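Local coordinates for NS3-like protein (Alongshan virus, PDB 6M40) that probably couples hydrolysis of ATP and other ribonucleoside triphosphates to RNA unwinding, as the RNA helicase domain of an NS3-like viral protein, at residues A[220-225]-A[240-245]; A[274-279]-A[349-354]. One frame throughout, in Å; residues are numbered along the deposited sequence.

How the interactions relate
Both contacts belong to the part of the helicase that follows the six-stranded parallel sheet of the Flavivirus DEAD region, and both reach the same mixed sheet. Interaction 1 comes first along the chain and closes before interaction 2 opens. It joins the start of strand 222-226 to the loop leading into strand 246-250. Interaction 2 lies where the long, broken strand 264-276 ends, against helix 349-357 of the helical region that follows the sheet. The centres are 42 Å apart and the nearest atoms about 17 Å, so the two do not touch. Interaction 1 thus joins neighbouring strands within the sheet, whereas interaction 2 ties the sheet to the C-terminal helices.

Interaction 1: A[220-225]-A[240-245]; sequences PYTTIV and KQYPRG
Y221 lays one face of its ring over the backbone of G245, while Y242 offers a ring face to T222. In the first pair, CA of G245 stands 4.3 Å from the centroid of the Y221 ring and 26° off its normal, a CH-pi contact. Y221 CG lies anti to its own carbonyl carbon (chi1 -64°), which brings CG to 4.0 Å from G245 CA; farther round the ring, CD1 approaches R244 O obliquely. In the second pair the side chains cross at about a right angle: T222 OG1 sits over the Y242 ring, 3.9 Å from CD1. I224 also crosses Y242 at about a right angle, bringing its CD1 obliquely to the far end of the ring, 3.7 Å from Y242 OH. That hydroxyl is hydrogen-bonded to L237 O, at the end of helix 231-237, which fixes the polar end of the ring. Between the two tyrosines, T222 N donates to G245 O at 2.7 Å in a nearly straight bond (169°), the N lying above the carbonyl plane. The same oxygen receives a CA-H...O contact from Y221 CA. R244 brings its CB toward P220 O, but its chain bends at chi2 and chi3 and the guanidinium leads away. Backbone bonds of T222 and I224 with C247, and of I224 with V249, continue the pairing, closing a beta-alpha-beta crossover of strand 222-226, helix 231-237 and parallel strand 246-250. Y221 also touches Y186 and A187 of helix 179-189. The chemistry implies that T222 N to G245 O is the first backbone bond of the parallel pairing, at the entry to both strands, with a tyrosine packed on glycine beside it and the second tyrosine linking the entering loop to helix 231-237.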
loop_
_atom_site.group_PDB
_atom_site.type_symbol
_atom_site.label_atom_id
_atom_site.label_comp_id
_atom_site.label_asym_id
_atom_site.label_seq_id
_atom_site.Cartn_x
_atom_site.Cartn_y
_atom_site.Cartn_z
ATOM N N PRO A 220 0.171 25.098 -20.063
ATOM C CA PRO A 220 -0.562 26.057 -19.224
ATOM C C PRO A 220 -1.132 25.448 -17.953
ATOM O O PRO A 220 -1.797 26.157 -17.191
ATOM C CB PRO A 220 -1.688 26.526 -20.155
ATOM C CG PRO A 220 -1.950 25.342 -21.042
ATOM C CD PRO A 220 -0.603 24.690 -21.250
ATOM N N TYR A 221 -0.901 24.156 -17.720
ATOM C CA TYR A 221 -1.395 23.489 -16.526
ATOM C C TYR A 221 -0.663 24.006 -15.290
ATOM O O TYR A 221 0.516 24.359 -15.348
ATOM C CB TYR A 221 -1.189 21.974 -16.624
ATOM C CG TYR A 221 -1.948 21.247 -17.721
ATOM C CD1 TYR A 221 -2.454 21.917 -18.831
ATOM C CD2 TYR A 221 -2.158 19.877 -17.636
ATOM C CE1 TYR A 221 -3.144 21.240 -19.819
ATOM C CE2 TYR A 221 -2.847 19.189 -18.618
ATOM C CZ TYR A 221 -3.336 19.876 -19.709
ATOM O OH TYR A 221 -4.020 19.205 -20.694
ATOM N N THR A 222 -1.362 24.028 -14.159
ATOM C CA THR A 222 -0.744 24.325 -12.871
ATOM C C THR A 222 -0.405 23.015 -12.171
ATOM O O THR A 222 -1.259 22.127 -12.062
ATOM C CB THR A 222 -1.657 25.166 -11.975
ATOM O OG1 THR A 222 -2.214 24.348 -10.935
ATOM C CG2 THR A 222 -2.779 25.810 -12.776
ATOM N N THR A 223 0.834 22.902 -11.693
ATOM C CA THR A 223 1.341 21.652 -11.148
ATOM C C THR A 223 1.170 21.609 -9.635
ATOM O O THR A 223 1.619 22.514 -8.920
ATOM C CB THR A 223 2.815 21.460 -11.499
ATOM O OG1 THR A 223 3.586 22.495 -10.885
ATOM C CG2 THR A 223 3.022 21.504 -13.004
ATOM N N ILE A 224 0.545 20.537 -9.163
ATOM C CA ILE A 224 0.336 20.264 -7.747
ATOM C C ILE A 224 1.193 19.046 -7.423
ATOM O O ILE A 224 0.870 17.919 -7.809
ATOM C CB ILE A 224 -1.149 20.038 -7.424
ATOM C CG1 ILE A 224 -1.746 21.289 -6.769
ATOM C CG2 ILE A 224 -1.353 18.814 -6.555
ATOM C CD1 ILE A 224 -3.245 21.230 -6.556
ATOM N N VAL A 225 2.307 19.269 -6.736
ATOM C CA VAL A 225 3.192 18.173 -6.361
ATOM C C VAL A 225 2.629 17.488 -5.126
ATOM O O VAL A 225 2.176 18.149 -4.184
ATOM C CB VAL A 225 4.620 18.688 -6.116
ATOM C CG1 VAL A 225 5.582 17.527 -5.936
ATOM C CG2 VAL A 225 5.064 19.577 -7.267
ATOM N N LYS A 240 -9.723 22.267 -6.042
ATOM C CA LYS A 240 -10.330 23.382 -6.746
ATOM C C LYS A 240 -10.443 23.067 -8.234
ATOM O O LYS A 240 -9.727 22.218 -8.773
ATOM C CB LYS A 240 -9.513 24.654 -6.524
ATOM C CG LYS A 240 -9.456 25.078 -5.068
ATOM C CD LYS A 240 -8.079 25.592 -4.684
ATOM C CE LYS A 240 -8.016 25.903 -3.199
ATOM N NZ LYS A 240 -6.653 26.290 -2.756
ATOM N N GLN A 241 -11.378 23.747 -8.895
ATOM C CA GLN A 241 -11.544 23.615 -10.340
ATOM C C GLN A 241 -10.518 24.504 -11.029
ATOM O O GLN A 241 -10.657 25.731 -11.034
ATOM C CB GLN A 241 -12.959 23.998 -10.756
ATOM C CG GLN A 241 -14.070 23.253 -10.022
ATOM C CD GLN A 241 -14.791 24.122 -9.007
ATOM O OE1 GLN A 241 -15.701 24.877 -9.354
ATOM N NE2 GLN A 241 -14.386 24.022 -7.747
ATOM N N TYR A 242 -9.476 23.889 -11.596
ATOM C CA TYR A 242 -8.428 24.645 -12.269
ATOM C C TYR A 242 -8.741 24.735 -13.756
ATOM O O TYR A 242 -8.767 23.701 -14.432
ATOM C CB TYR A 242 -7.074 23.996 -12.054
ATOM C CG TYR A 242 -6.590 24.078 -10.623
ATOM C CD1 TYR A 242 -5.912 25.201 -10.164
ATOM C CD2 TYR A 242 -6.808 23.036 -9.734
ATOM C CE1 TYR A 242 -5.465 25.283 -8.856
ATOM C CE2 TYR A 242 -6.366 23.108 -8.425
ATOM C CZ TYR A 242 -5.695 24.232 -7.991
ATOM O OH TYR A 242 -5.257 24.305 -6.691
ATOM N N PRO A 243 -8.980 25.932 -14.302
ATOM C CA PRO A 243 -9.513 26.031 -15.670
ATOM C C PRO A 243 -8.467 25.953 -16.772
ATOM O O PRO A 243 -8.730 25.376 -17.832
ATOM C CB PRO A 243 -10.203 27.401 -15.666
ATOM C CG PRO A 243 -9.396 28.212 -14.672
ATOM C CD PRO A 243 -8.961 27.237 -13.612
ATOM N N ARG A 244 -7.293 26.556 -16.560
ATOM C CA ARG A 244 -6.215 26.423 -17.537
ATOM C C ARG A 244 -5.604 25.025 -17.526
ATOM O O ARG A 244 -4.947 24.639 -18.495
ATOM C CB ARG A 244 -5.124 27.471 -17.283
ATOM C CG ARG A 244 -5.551 28.939 -17.472
ATOM C CD ARG A 244 -6.117 29.240 -18.869
ATOM N NE ARG A 244 -7.271 30.132 -18.785
ATOM C CZ ARG A 244 -8.376 30.017 -19.518
ATOM N NH1 ARG A 244 -8.500 29.038 -20.400
ATOM N NH2 ARG A 244 -9.365 30.880 -19.355
ATOM N N GLY A 245 -5.811 24.263 -16.459
ATOM C CA GLY A 245 -5.367 22.879 -16.402
ATOM C C GLY A 245 -4.645 22.534 -15.113
ATOM O O GLY A 245 -3.935 23.355 -14.526
#

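Interaction 2: A[274-279]-A[349-354]; sequences YLVTAV and AAVQQA
V276 holds CG1 anti to its backbone N (chi1 -176°) and CG2 anti to its carbonyl carbon, which turns CG1 to A350 and A354 and CG2 to V351 of helix 349-357. CG1 comes to 3.7 Å from A354 CB and also lies against A350 O, which accepts the helical hydrogen bond of A354 N. CG2 meets V351 CG2 at 3.9 Å, the two valine side chains crossing at about a right angle. A350 approaches from the helix with its CB 3.5 Å from V276 O. Q353, with CG anti to its backbone N (chi1 -172°) and a bend at chi2, reaches A278, just past the strand end; its NE2 lies 3.7 Å from A278 CA, a plain contact. The segment axes pass 8.6 Å apart at an angle of 70°. L331 of helix 328-339 touches V276, V351 and A354 alike, closing a small apolar cluster. No hydrogen bond or salt bridge spans the two segments; the chemistry implies an apolar join between them, centred on one valine and small helix residues, while backbone bonds of V276 with D326 and Y274 with V328 tie the strand end to the start of helix 328-339.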
loop_
_atom_site.group_PDB
_atom_site.type_symbol
_atom_site.label_atom_id
_atom_site.label_comp_id
_atom_site.label_asym_id
_atom_site.label_seq_id
_atom_site.Cartn_x
_atom_site.Cartn_y
_atom_site.Cartn_z
ATOM N N TYR A 274 13.329 0.646 -1.565
ATOM C CA TYR A 274 14.550 0.238 -0.885
ATOM C C TYR A 274 14.674 -1.277 -1.032
ATOM O O TYR A 274 13.675 -1.999 -0.967
ATOM C CB TYR A 274 14.539 0.653 0.584
ATOM C CG TYR A 274 14.922 2.110 0.809
ATOM C CD1 TYR A 274 16.251 2.508 0.752
ATOM C CD2 TYR A 274 13.958 3.085 1.075
ATOM C CE1 TYR A 274 16.615 3.836 0.956
ATOM C CE2 TYR A 274 14.313 4.405 1.279
ATOM C CZ TYR A 274 15.643 4.775 1.218
ATOM O OH TYR A 274 16.012 6.086 1.419
ATOM N N LEU A 275 15.900 -1.750 -1.270
ATOM C CA LEU A 275 16.158 -3.152 -1.585
ATOM C C LEU A 275 17.246 -3.694 -0.667
ATOM O O LEU A 275 18.145 -2.960 -0.251
ATOM C CB LEU A 275 16.588 -3.338 -3.066
ATOM C CG LEU A 275 15.556 -2.907 -4.107
ATOM C CD1 LEU A 275 16.068 -2.933 -5.550
ATOM C CD2 LEU A 275 14.323 -3.801 -3.983
ATOM N N VAL A 276 17.168 -4.989 -0.362
ATOM C CA VAL A 276 18.160 -5.640 0.494
ATOM C C VAL A 276 19.370 -6.027 -0.349
ATOM O O VAL A 276 19.230 -6.704 -1.376
ATOM C CB VAL A 276 17.558 -6.873 1.186
ATOM C CG1 VAL A 276 18.578 -7.480 2.138
ATOM C CG2 VAL A 276 16.277 -6.524 1.918
ATOM N N THR A 277 20.566 -5.635 0.101
ATOM C CA THR A 277 21.766 -5.741 -0.721
ATOM C C THR A 277 22.845 -6.649 -0.134
ATOM O O THR A 277 23.931 -6.723 -0.701
ATOM C CB THR A 277 22.371 -4.351 -0.964
ATOM O OG1 THR A 277 23.005 -3.898 0.235
ATOM C CG2 THR A 277 21.298 -3.368 -1.361
ATOM N N ALA A 278 22.588 -7.303 0.997
ATOM C CA ALA A 278 23.522 -8.240 1.628
ATOM C C ALA A 278 24.482 -7.552 2.593
ATOM O O ALA A 278 25.091 -8.219 3.429
ATOM C CB ALA A 278 24.315 -9.035 0.585
ATOM N N VAL A 279 24.662 -6.240 2.463
ATOM C CA VAL A 279 25.304 -5.438 3.495
ATOM C C VAL A 279 24.303 -4.596 4.257
ATOM O O VAL A 279 24.687 -3.912 5.213
ATOM C CB VAL A 279 26.404 -4.534 2.909
ATOM C CG1 VAL A 279 27.570 -4.409 3.900
ATOM C CG2 VAL A 279 26.873 -5.045 1.569
ATOM N N ALA A 349 17.020 -14.020 -2.688
ATOM C CA ALA A 349 18.064 -14.689 -1.920
ATOM C C ALA A 349 18.699 -13.747 -0.907
ATOM O O ALA A 349 19.061 -14.178 0.192
ATOM C CB ALA A 349 19.126 -15.258 -2.860
ATOM N N ALA A 350 18.845 -12.470 -1.268
ATOM C CA ALA A 350 19.409 -11.490 -0.356
ATOM C C ALA A 350 18.501 -11.214 0.832
ATOM O O ALA A 350 18.978 -10.697 1.847
ATOM C CB ALA A 350 19.697 -10.190 -1.099
ATOM N N VAL A 351 17.213 -11.532 0.732
ATOM C CA VAL A 351 16.337 -11.397 1.885
ATOM C C VAL A 351 16.490 -12.598 2.809
ATOM O O VAL A 351 16.688 -12.449 4.021
ATOM C CB VAL A 351 14.879 -11.201 1.427
ATOM C CG1 VAL A 351 13.934 -11.299 2.615
ATOM C CG2 VAL A 351 14.733 -9.858 0.719
ATOM N N GLN A 352 16.420 -13.806 2.249
ATOM C CA GLN A 352 16.664 -15.001 3.048
ATOM C C GLN A 352 17.952 -14.875 3.842
ATOM O O GLN A 352 18.001 -15.241 5.020
ATOM C CB GLN A 352 16.745 -16.229 2.157
ATOM C CG GLN A 352 15.467 -16.642 1.504
ATOM C CD GLN A 352 15.732 -17.716 0.481
ATOM O OE1 GLN A 352 16.631 -18.536 0.653
ATOM N NE2 GLN A 352 14.981 -17.703 -0.598
ATOM N N GLN A 353 19.022 -14.408 3.192
ATOM C CA GLN A 353 20.279 -14.144 3.885
ATOM C C GLN A 353 20.077 -13.137 5.011
ATOM O O GLN A 353 20.565 -13.327 6.132
ATOM C CB GLN A 353 21.304 -13.627 2.870
ATOM C CG GLN A 353 22.733 -13.466 3.366
ATOM C CD GLN A 353 22.937 -12.248 4.246
ATOM O OE1 GLN A 353 23.499 -12.351 5.333
ATOM N NE2 GLN A 353 22.495 -11.088 3.777
ATOM N N ALA A 354 19.345 -12.058 4.726
ATOM C CA ALA A 354 19.172 -11.003 5.711
ATOM C C ALA A 354 18.273 -11.449 6.862
ATOM O O ALA A 354 18.443 -10.985 7.995
ATOM C CB ALA A 354 18.612 -9.749 5.037
#